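Local coordinates for telethonin (Homo sapiens, PDB 1YA5), which caps titin at the sarcomeric Z-disk, mediating the antiparallel assembly of titin molecules and regulating muscle assembly, at residues M68-I73 against L78-L83. The protein carries 4 engineered substitutions. Residues are numbered along the deposited sequence; the frame is centred on the assembly and turned at random.
Sequences MMRMGI and LQEYQL
The carbonyl O of M69 takes the backbone N of Y81 at 2.8 Å and also meets the CA of E80, a CA-H...O contact that flanks the main bond. Strands 68-73 and 78-82 form an antiparallel beta hairpin, the last in this N-terminal part of telethonin. M69/Y81 and M71/Q79 are its hydrogen-bonded pairs, two backbone bonds each, while M68/Q82 and R70/E80 are non-hydrogen-bonded.

On the face of M69, M71 and Y81 the contacts across the pair are largely apolar. M71 crosses the tyrosine at about a right angle: its SD lies 3.9 Å from CE1 of Y81, an oblique Met-aromatic contact with the sulfur 53° off the ring normal. Chi1 of M71 (70°) sets CG between the backbone N and the carbonyl carbon, and the bend at chi3 then leaves CE about equally near CD1 and CE1 of the ring. Farther along, the sulfur of M69 touches CD1 of L83. M71, Y81 and L83 also pack on the chain of another protein, to which the Y81 hydroxyl makes a weak hydrogen bond, so this face is part of an intermolecular interface.

The opposite face, with M68, R70, E80 and Q82, is more open and mixed in character. M68 CE lies 3.4 Å from Q82 OE1. NE of R70 forms a salt bridge of 3.3 Å with OE1 of E80, the guanidinium and carboxylate planes standing 82° apart, a single-atom contact in place of a flat two-pronged pairing. Strand 49-62 flanks 68-73 on its other edge. Nearer the backbone, R70 CG lies 3.4 Å from CD1 of L78.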
loop_
_atom_site.group_PDB
_atom_site.type_symbol
_atom_site.label_atom_id
_atom_site.label_comp_id
_atom_site.label_asym_id
_atom_site.label_seq_id
_atom_site.Cartn_x
_atom_site.Cartn_y
_atom_site.Cartn_z
ATOM N N MET C 68 9.114 0.900 -11.761
ATOM C CA MET C 68 8.398 -0.223 -11.216
ATOM C C MET C 68 7.494 0.297 -10.098
ATOM O O MET C 68 7.962 0.952 -9.134
ATOM C CB MET C 68 9.399 -1.193 -10.641
ATOM C CG MET C 68 9.241 -2.591 -11.183
ATOM S SD MET C 68 10.834 -3.387 -11.454
ATOM C CE MET C 68 11.528 -2.284 -12.626
ATOM N N MET C 69 6.197 0.031 -10.226
ATOM C CA MET C 69 5.286 0.333 -9.147
ATOM C C MET C 69 4.856 -0.923 -8.415
ATOM O O MET C 69 4.853 -2.053 -8.955
ATOM C CB MET C 69 4.067 1.083 -9.652
ATOM C CG MET C 69 4.260 2.552 -9.643
ATOM S SD MET C 69 2.788 3.434 -10.056
ATOM C CE MET C 69 2.481 4.202 -8.450
ATOM N N ARG C 70 4.468 -0.701 -7.176
ATOM C CA ARG C 70 4.086 -1.773 -6.299
ATOM C C ARG C 70 2.944 -1.212 -5.467
ATOM O O ARG C 70 3.035 -0.090 -4.942
ATOM C CB ARG C 70 5.289 -2.148 -5.456
ATOM C CG ARG C 70 5.104 -3.317 -4.591
ATOM C CD ARG C 70 5.768 -4.544 -5.184
ATOM N NE ARG C 70 7.220 -4.456 -5.133
ATOM C CZ ARG C 70 7.972 -5.016 -4.198
ATOM N NH1 ARG C 70 7.410 -5.717 -3.207
ATOM N NH2 ARG C 70 9.294 -4.872 -4.254
ATOM N N MET C 71 1.842 -1.948 -5.408
ATOM C CA MET C 71 0.679 -1.535 -4.612
ATOM C C MET C 71 -0.212 -2.686 -4.193
ATOM O O MET C 71 -0.169 -3.803 -4.761
ATOM C CB MET C 71 -0.158 -0.489 -5.336
ATOM C CG MET C 71 -0.898 -0.993 -6.539
ATOM S SD MET C 71 -1.369 0.266 -7.734
ATOM C CE MET C 71 0.219 0.944 -8.265
ATOM N N GLY C 72 -1.019 -2.406 -3.181
ATOM C CA GLY C 72 -1.945 -3.391 -2.654
ATOM C C GLY C 72 -2.455 -3.053 -1.275
ATOM O O GLY C 72 -2.334 -1.912 -0.800
ATOM N N ILE C 73 -3.049 -4.058 -0.636
ATOM C CA ILE C 73 -3.680 -3.895 0.666
ATOM C C ILE C 73 -2.755 -4.478 1.703
ATOM O O ILE C 73 -2.357 -5.639 1.617
ATOM C CB ILE C 73 -5.075 -4.572 0.701
ATOM C CG1 ILE C 73 -6.016 -3.928 -0.340
ATOM C CG2 ILE C 73 -5.717 -4.410 2.068
ATOM C CD1 ILE C 73 -6.457 -2.473 0.029
ATOM N N LEU C 78 0.479 -7.842 -2.748
ATOM C CA LEU C 78 0.991 -6.730 -3.528
ATOM C C LEU C 78 0.868 -7.023 -4.997
ATOM O O LEU C 78 0.903 -8.175 -5.411
ATOM C CB LEU C 78 2.434 -6.434 -3.189
ATOM C CG LEU C 78 2.643 -5.835 -1.806
ATOM C CD1 LEU C 78 3.788 -4.870 -1.923
ATOM C CD2 LEU C 78 1.372 -5.127 -1.310
ATOM N N GLN C 79 0.701 -5.976 -5.797
ATOM C CA GLN C 79 0.801 -6.172 -7.230
ATOM C C GLN C 79 1.839 -5.237 -7.784
ATOM O O GLN C 79 1.936 -4.084 -7.339
ATOM C CB GLN C 79 -0.541 -6.019 -7.948
ATOM C CG GLN C 79 -0.398 -5.932 -9.466
ATOM C CD GLN C 79 -1.549 -6.558 -10.218
ATOM O OE1 GLN C 79 -2.412 -7.189 -9.624
ATOM N NE2 GLN C 79 -1.570 -6.379 -11.531
ATOM N N GLU C 80 2.600 -5.753 -8.755
ATOM C CA GLU C 80 3.701 -5.027 -9.349
ATOM C C GLU C 80 3.460 -4.682 -10.819
ATOM O O GLU C 80 3.046 -5.527 -11.617
ATOM C CB GLU C 80 4.982 -5.827 -9.183
ATOM C CG GLU C 80 6.242 -5.110 -9.630
ATOM C CD GLU C 80 7.506 -5.848 -9.213
ATOM O OE1 GLU C 80 8.113 -5.410 -8.200
ATOM O OE2 GLU C 80 7.898 -6.849 -9.885
ATOM N N TYR C 81 3.740 -3.437 -11.179
ATOM C CA TYR C 81 3.536 -2.962 -12.536
ATOM C C TYR C 81 4.829 -2.428 -13.137
ATOM O O TYR C 81 5.637 -1.831 -12.443
ATOM C CB TYR C 81 2.487 -1.856 -12.543
ATOM C CG TYR C 81 1.138 -2.272 -11.993
ATOM C CD1 TYR C 81 0.886 -2.270 -10.625
ATOM C CD2 TYR C 81 0.106 -2.629 -12.843
ATOM C CE1 TYR C 81 -0.353 -2.627 -10.129
ATOM C CE2 TYR C 81 -1.121 -2.983 -12.360
ATOM C CZ TYR C 81 -1.356 -2.988 -11.009
ATOM O OH TYR C 81 -2.600 -3.374 -10.543
ATOM N N GLN C 82 5.021 -2.634 -14.433
ATOM C CA GLN C 82 6.151 -2.044 -15.125
ATOM C C GLN C 82 5.741 -0.811 -15.916
ATOM O O GLN C 82 4.975 -0.934 -16.842
ATOM C CB GLN C 82 6.738 -3.059 -16.078
ATOM C CG GLN C 82 7.862 -2.481 -16.929
ATOM C CD GLN C 82 9.070 -2.151 -16.087
ATOM O OE1 GLN C 82 9.521 -2.986 -15.290
ATOM N NE2 GLN C 82 9.591 -0.927 -16.231
ATOM N N LEU C 83 6.260 0.365 -15.569
ATOM C CA LEU C 83 5.822 1.613 -16.194
ATOM C C LEU C 83 6.643 1.980 -17.409
ATOM O O LEU C 83 7.809 1.622 -17.494
ATOM C CB LEU C 83 5.912 2.771 -15.215
ATOM C CG LEU C 83 5.237 2.634 -13.860
ATOM C CD1 LEU C 83 4.874 4.027 -13.307
ATOM C CD2 LEU C 83 4.008 1.784 -14.080
#